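Local coordinates for protein nucleoside-diphosphate sugar epimerase (SulA family) (Corynebacterium glutamicum, PDB 3OH8) that probably binds a dinucleotide cofactor in a Rossmann-type domain and may act as an epimerase on nucleoside-diphosphate sugars, at residues 259-264 and 410-415; 267-272 and 416-421; 338-343 and 362-367. All coordinates share one frame; numbering follows the deposited sequence.

Contact 1: residues 259-264 and 410-415; sequences GHDRGD and LASQRT
S412 is gripped by the backbone of H260 and R262, which flank its parallel bridge partner D261. Two main-chain bonds make the bridge: S412 N donates to H260 O at 2.8 Å, and R262 N donates to S412 O at 3.0 Å. CA-H...O contacts add to it, the shorter from A411 CA to H260 O at 3.2 Å. Beyond the bridge the two chains part, and a water takes over, donating to G263 O and accepting from R414 N.

The side-chain bond across the contact comes from R414. Its chain runs extended from CG to NE, and NH1 meets D264 O at 3.0 Å in the carbonyl plane, on a lone pair. The D264 carboxylate is used elsewhere, OD1 accepting from W336 NE1. S412 OG likewise bonds to W336 N.

Van der Waals contact is lighter: D261 OD1 lies 3.7 Å from S412 CB. That same oxygen accepts from G263 N at 3.1 Å, closing an Asx turn that shapes the chain just after the bridge, where G263 has positive phi.

The arrangement is a single parallel beta bridge, D261 with S412, after which the chain turns a corner at D264 and strand 265-267 pairs in parallel with 412-415.

Contact 2: residues 267-272 and 416-421; sequences LTEESE and APAALE
E269 lays its carboxylate against A418 and A419, at the start of the helix that begins at A418. From CB, CG is set anti to the carbonyl carbon (chi1 -63°), and the chain then bends at chi2 (85°). CG only grazes A419 CB, whereas CD comes within 3.5 Å of that methyl. At the tip both oxygens face A419 N, OE1 more closely. OE1 accepts from A419 N at 3.1 Å, the N-H arriving from above the carboxylate plane, and also touches A418 CB. OE2 has a weak bond to A419 N, takes a water at 2.6 Å that in turn accepts from L420 N, and receives the backbone N of N363 in strand 360-364.

Beside it, T268 CG2 presses on A418 CB at 3.4 Å, tighter than usual for two carbons. A416 N donates to L267 O at 2.7 Å in an almost straight bond. E269 lies in a type I turn from T268 to S271, in which S271 OG accepts from T268 N.

With P417 in the N-cap position, a glutamate supplies acceptors for first-turn amides, directly and through water. Those donors and the helix N-terminus would probably stabilise the ionised carboxylate.

Contact 3: residues 338-343 and 362-367; sequences SWIAID and INAVAP
W339 and A366 come together although the CB of W339 is directed away from segment 362-367: chi1 of 65° puts CG between the backbone N and the carbonyl carbon, and chi2 of -85° turns the ring so that one face meets A366 CB. I340 has CG1 anti to the backbone N and CD1 extended beyond it, bringing CD1 to 3.6 Å from A364 C.

A366 CB stands over the six-membered ring of W339, 3.4 Å from its centroid and 15° off the normal, a CH-pi contact, nearest CZ2 and CH2. The same pair is tied through the main chain: A366 N donates to W339 O at 2.9 Å. A water accepts from W339 N and donates to A366 O at 3.0 Å. Next to them, S338 OG touches V365 CG1 at 3.4 Å while hydrogen-bonding to T415 OG1.

The ring is held further by NE1 bonding to N368 O and by I432 and A435 of helix 432-440. Both strands pair with strand 298-308 of the Rossmann-type sheet. One direct bond and one water thus satisfy buried backbone polar groups of W339 and A366, while the aromatic face of W339 and CD1 of I340 supply the apolar contact, with V365 CG1 against the S338 hydroxyl.

Along the chain come 259-264, 267-272, 338-343, 362-367, 410-415 and 416-421, so contacts 1 and 2 interlace and contact 3 is nested inside the loops both close. The centres of contacts 1 and 2 are about 14 Å apart, those of 1 and 3 about 15 Å, and those of 2 and 3 about 12 Å. Strand 412-415 is followed, after A416 and P417, by helix 418-422, and R414 O bonds to L267 N between contacts 1 and 2. Contact 3 belongs to the central mixed sheet; T415 and A419 pack on its strand 360-364, and P417 on V365 just after it. The DUF1731 region thereby adds a strand and a helix beside the Rossmann-type sheet.

Contact 1: residues 259-264 and 410-415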
# COMPACT_ATOMS: atom_id res chain seq x y z
N GLY A 259 13.05 -13.73 17.56
CA GLY A 259 14.47 -13.53 17.75
C GLY A 259 15.08 -13.10 16.43
O GLY A 259 14.48 -13.28 15.37
N HIS A 260 16.29 -12.55 16.50
CA HIS A 260 16.93 -12.05 15.30
C HIS A 260 17.46 -13.18 14.41
O HIS A 260 17.61 -13.01 13.20
CB HIS A 260 18.03 -11.02 15.64
CG HIS A 260 19.33 -11.63 16.07
ND1 HIS A 260 20.40 -11.78 15.21
CD2 HIS A 260 19.75 -12.09 17.27
CE1 HIS A 260 21.41 -12.33 15.86
NE2 HIS A 260 21.04 -12.53 17.11
N ASP A 261 17.71 -14.34 15.00
CA ASP A 261 18.37 -15.41 14.26
C ASP A 261 17.93 -16.80 14.70
O ASP A 261 18.33 -17.27 15.76
CB ASP A 261 19.89 -15.26 14.43
CG ASP A 261 20.69 -16.28 13.64
OD1 ASP A 261 20.08 -17.16 12.97
OD2 ASP A 261 21.93 -16.21 13.70
N ARG A 262 17.11 -17.47 13.87
CA ARG A 262 16.64 -18.84 14.15
C ARG A 262 17.13 -19.87 13.12
O ARG A 262 16.62 -20.99 13.06
CB ARG A 262 15.11 -18.90 14.25
CG ARG A 262 14.50 -18.18 15.46
CD ARG A 262 14.63 -18.99 16.75
NE ARG A 262 13.52 -19.92 16.95
CZ ARG A 262 12.39 -19.63 17.59
NH1 ARG A 262 12.20 -18.41 18.09
NH2 ARG A 262 11.46 -20.56 17.74
N GLY A 263 18.12 -19.50 12.31
CA GLY A 263 18.70 -20.43 11.37
C GLY A 263 17.72 -20.88 10.29
O GLY A 263 17.07 -20.06 9.64
N ASP A 264 17.60 -22.20 10.11
CA ASP A 264 16.73 -22.75 9.08
C ASP A 264 15.37 -23.17 9.62
O ASP A 264 14.57 -23.74 8.89
CB ASP A 264 17.41 -23.92 8.38
CG ASP A 264 18.58 -23.49 7.52
OD1 ASP A 264 18.69 -22.30 7.18
OD2 ASP A 264 19.40 -24.37 7.17
N LEU A 410 22.22 -9.57 9.03
CA LEU A 410 22.56 -10.04 10.36
C LEU A 410 21.39 -10.81 10.97
O LEU A 410 21.58 -11.63 11.87
CB LEU A 410 23.00 -8.89 11.28
CG LEU A 410 24.38 -8.32 10.94
CD1 LEU A 410 24.74 -7.24 11.92
CD2 LEU A 410 25.42 -9.43 10.97
N ALA A 411 20.19 -10.55 10.46
CA ALA A 411 19.02 -11.31 10.87
C ALA A 411 18.82 -12.52 9.95
O ALA A 411 19.25 -12.52 8.80
CB ALA A 411 17.76 -10.41 10.86
N SER A 412 18.17 -13.55 10.48
CA SER A 412 17.82 -14.73 9.70
C SER A 412 16.52 -15.28 10.27
O SER A 412 16.51 -15.89 11.34
CB SER A 412 18.91 -15.79 9.78
OG SER A 412 18.60 -16.91 8.98
N GLN A 413 15.43 -15.02 9.57
CA GLN A 413 14.11 -15.41 10.04
C GLN A 413 13.37 -16.08 8.89
O GLN A 413 12.98 -15.41 7.93
CB GLN A 413 13.36 -14.19 10.58
CG GLN A 413 14.01 -13.60 11.84
CD GLN A 413 14.03 -12.07 11.86
OE1 GLN A 413 14.08 -11.46 12.94
NE2 GLN A 413 14.01 -11.46 10.69
N ARG A 414 13.22 -17.40 8.99
CA ARG A 414 12.57 -18.16 7.95
C ARG A 414 11.08 -18.27 8.26
O ARG A 414 10.57 -19.35 8.53
CB ARG A 414 13.21 -19.55 7.82
CG ARG A 414 12.78 -20.33 6.58
CD ARG A 414 13.40 -21.73 6.57
NE ARG A 414 13.08 -22.45 5.34
CZ ARG A 414 13.50 -23.67 5.06
NH1 ARG A 414 14.27 -24.33 5.92
NH2 ARG A 414 13.15 -24.24 3.91
N THR A 415 10.40 -17.12 8.20
CA THR A 415 9.02 -17.04 8.65
C THR A 415 8.03 -17.57 7.60
O THR A 415 8.22 -17.39 6.39
CB THR A 415 8.65 -15.58 9.02
OG1 THR A 415 9.77 -14.93 9.64
CG2 THR A 415 7.48 -15.57 10.00
O HOH W 1 14.50 -19.10 10.96

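Contact 2: residues 267-272 and 416-421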
# COMPACT_ATOMS: atom_id res chain seq x y z
N LEU A 267 9.51 -20.56 10.91
CA LEU A 267 8.80 -19.88 12.00
C LEU A 267 7.32 -19.67 11.68
O LEU A 267 6.96 -19.02 10.68
CB LEU A 267 9.48 -18.54 12.32
CG LEU A 267 10.96 -18.68 12.66
CD1 LEU A 267 11.68 -17.33 12.55
CD2 LEU A 267 11.13 -19.29 14.06
N THR A 268 6.47 -20.20 12.54
CA THR A 268 5.02 -20.13 12.40
C THR A 268 4.47 -19.43 13.63
O THR A 268 5.18 -19.25 14.60
CB THR A 268 4.43 -21.56 12.33
OG1 THR A 268 4.75 -22.13 11.05
CG2 THR A 268 2.94 -21.54 12.51
N GLU A 269 3.20 -19.05 13.61
CA GLU A 269 2.62 -18.42 14.79
C GLU A 269 2.62 -19.39 15.97
O GLU A 269 2.31 -19.00 17.10
CB GLU A 269 1.22 -17.89 14.48
CG GLU A 269 1.19 -16.77 13.40
CD GLU A 269 1.15 -17.30 11.97
OE1 GLU A 269 1.20 -18.54 11.77
OE2 GLU A 269 1.06 -16.48 11.03
N GLU A 270 2.96 -20.65 15.71
CA GLU A 270 3.08 -21.66 16.76
C GLU A 270 4.46 -21.67 17.39
O GLU A 270 4.65 -22.22 18.48
CB GLU A 270 2.83 -23.06 16.20
CG GLU A 270 1.55 -23.23 15.45
CD GLU A 270 0.40 -23.54 16.36
OE1 GLU A 270 -0.15 -24.66 16.24
OE2 GLU A 270 0.06 -22.68 17.19
N SER A 271 5.44 -21.11 16.69
CA SER A 271 6.81 -21.16 17.17
C SER A 271 7.00 -20.29 18.41
O SER A 271 6.36 -19.24 18.56
CB SER A 271 7.76 -20.69 16.07
OG SER A 271 7.54 -21.42 14.88
N GLU A 272 7.88 -20.73 19.30
CA GLU A 272 8.18 -19.98 20.51
C GLU A 272 8.86 -18.66 20.20
O GLU A 272 9.50 -18.51 19.17
CB GLU A 272 9.15 -20.75 21.41
CG GLU A 272 8.64 -22.03 21.96
CD GLU A 272 9.68 -22.66 22.87
OE1 GLU A 272 10.47 -21.91 23.51
OE2 GLU A 272 9.71 -23.90 22.95
N ALA A 416 6.99 -18.25 8.07
CA ALA A 416 5.88 -18.65 7.20
C ALA A 416 4.58 -17.99 7.69
O ALA A 416 4.34 -17.89 8.90
CB ALA A 416 5.73 -20.18 7.17
N PRO A 417 3.77 -17.50 6.74
CA PRO A 417 2.44 -16.96 7.07
C PRO A 417 1.44 -18.11 7.23
O PRO A 417 0.47 -18.22 6.48
CB PRO A 417 2.11 -16.10 5.85
CG PRO A 417 2.83 -16.79 4.70
CD PRO A 417 4.07 -17.44 5.30
N ALA A 418 1.69 -18.97 8.21
CA ALA A 418 0.90 -20.19 8.36
C ALA A 418 -0.57 -19.91 8.64
O ALA A 418 -1.46 -20.55 8.07
CB ALA A 418 1.49 -21.08 9.47
N ALA A 419 -0.83 -18.95 9.52
CA ALA A 419 -2.19 -18.62 9.91
C ALA A 419 -2.99 -18.10 8.71
O ALA A 419 -4.17 -18.44 8.53
CB ALA A 419 -2.16 -17.60 11.04
N LEU A 420 -2.36 -17.27 7.88
CA LEU A 420 -3.03 -16.74 6.70
C LEU A 420 -3.28 -17.83 5.64
O LEU A 420 -4.35 -17.91 5.04
CB LEU A 420 -2.24 -15.58 6.10
CG LEU A 420 -2.28 -14.32 6.98
CD1 LEU A 420 -1.29 -13.28 6.49
CD2 LEU A 420 -3.70 -13.76 7.02
N GLU A 421 -2.27 -18.67 5.42
CA GLU A 421 -2.41 -19.77 4.47
C GLU A 421 -3.54 -20.71 4.91
O GLU A 421 -4.28 -21.23 4.08
CB GLU A 421 -1.10 -20.53 4.31
CG GLU A 421 -0.03 -19.75 3.54
CD GLU A 421 1.36 -20.35 3.67
OE1 GLU A 421 1.64 -21.01 4.70
OE2 GLU A 421 2.18 -20.15 2.75
O HOH W 2 0.03 -15.77 8.77

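Contact 3: residues 338-343 and 362-367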
# COMPACT_ATOMS: atom_id res chain seq x y z
N SER A 338 13.13 -12.18 5.67
CA SER A 338 11.69 -12.29 5.86
C SER A 338 11.02 -10.98 5.41
O SER A 338 11.10 -9.95 6.09
CB SER A 338 11.40 -12.58 7.34
OG SER A 338 10.03 -12.50 7.64
N TRP A 339 10.38 -11.04 4.24
CA TRP A 339 9.93 -9.83 3.53
C TRP A 339 8.44 -9.91 3.23
O TRP A 339 7.87 -10.99 3.19
CB TRP A 339 10.67 -9.69 2.21
CG TRP A 339 10.33 -10.80 1.26
CD1 TRP A 339 10.91 -12.03 1.20
CD2 TRP A 339 9.31 -10.79 0.25
NE1 TRP A 339 10.31 -12.79 0.22
CE2 TRP A 339 9.33 -12.05 -0.39
CE3 TRP A 339 8.37 -9.84 -0.18
CZ2 TRP A 339 8.45 -12.39 -1.43
CZ3 TRP A 339 7.50 -10.18 -1.22
CH2 TRP A 339 7.55 -11.44 -1.83
N ILE A 340 7.83 -8.75 3.00
CA ILE A 340 6.46 -8.71 2.48
C ILE A 340 6.29 -7.45 1.61
O ILE A 340 6.84 -6.39 1.91
CB ILE A 340 5.42 -8.73 3.63
CG1 ILE A 340 4.00 -8.80 3.05
CG2 ILE A 340 5.62 -7.52 4.57
CD1 ILE A 340 2.91 -9.11 4.07
N ALA A 341 5.56 -7.58 0.50
CA ALA A 341 5.29 -6.43 -0.36
C ALA A 341 4.40 -5.50 0.42
O ALA A 341 3.53 -5.95 1.18
CB ALA A 341 4.62 -6.87 -1.65
N ILE A 342 4.62 -4.19 0.31
CA ILE A 342 3.84 -3.28 1.13
C ILE A 342 2.33 -3.47 0.93
O ILE A 342 1.55 -3.39 1.88
CB ILE A 342 4.25 -1.81 0.96
CG1 ILE A 342 3.45 -0.94 1.93
CG2 ILE A 342 4.09 -1.33 -0.50
CD1 ILE A 342 3.98 0.47 2.10
N ASP A 343 1.91 -3.75 -0.30
CA ASP A 343 0.48 -3.90 -0.56
C ASP A 343 -0.07 -5.12 0.18
O ASP A 343 -1.19 -5.09 0.69
CB ASP A 343 0.19 -4.00 -2.05
CG ASP A 343 0.44 -2.70 -2.78
OD1 ASP A 343 0.04 -1.64 -2.27
OD2 ASP A 343 1.03 -2.75 -3.89
N ILE A 362 -0.31 -12.87 13.96
CA ILE A 362 -0.38 -13.18 12.54
C ILE A 362 0.98 -12.86 11.92
O ILE A 362 1.45 -11.73 12.03
CB ILE A 362 -1.43 -12.32 11.85
CG1 ILE A 362 -2.81 -12.55 12.47
CG2 ILE A 362 -1.45 -12.62 10.38
CD1 ILE A 362 -3.36 -13.97 12.25
N ASN A 363 1.63 -13.84 11.29
CA ASN A 363 2.87 -13.54 10.57
C ASN A 363 2.51 -12.82 9.27
O ASN A 363 1.95 -13.43 8.35
CB ASN A 363 3.67 -14.81 10.26
CG ASN A 363 4.35 -15.41 11.50
OD1 ASN A 363 4.83 -16.54 11.47
ND2 ASN A 363 4.40 -14.64 12.58
N ALA A 364 2.82 -11.53 9.18
CA ALA A 364 2.55 -10.80 7.94
C ALA A 364 3.82 -10.80 7.12
O ALA A 364 4.61 -9.86 7.17
CB ALA A 364 2.09 -9.38 8.23
N VAL A 365 4.02 -11.89 6.40
CA VAL A 365 5.21 -12.11 5.58
C VAL A 365 4.73 -12.81 4.33
O VAL A 365 3.73 -13.52 4.36
CB VAL A 365 6.23 -13.04 6.30
CG1 VAL A 365 6.66 -12.43 7.65
CG2 VAL A 365 5.64 -14.44 6.49
N ALA A 366 5.42 -12.60 3.21
CA ALA A 366 5.10 -13.35 2.00
C ALA A 366 5.37 -14.83 2.25
O ALA A 366 6.20 -15.17 3.09
CB ALA A 366 5.93 -12.82 0.82
N PRO A 367 4.66 -15.71 1.53
CA PRO A 367 4.83 -17.16 1.63
C PRO A 367 6.27 -17.61 1.39
O PRO A 367 6.64 -18.68 1.86
CB PRO A 367 3.94 -17.71 0.51
CG PRO A 367 2.92 -16.65 0.25
CD PRO A 367 3.56 -15.33 0.62
O HOH W 3 8.84 -13.69 3.36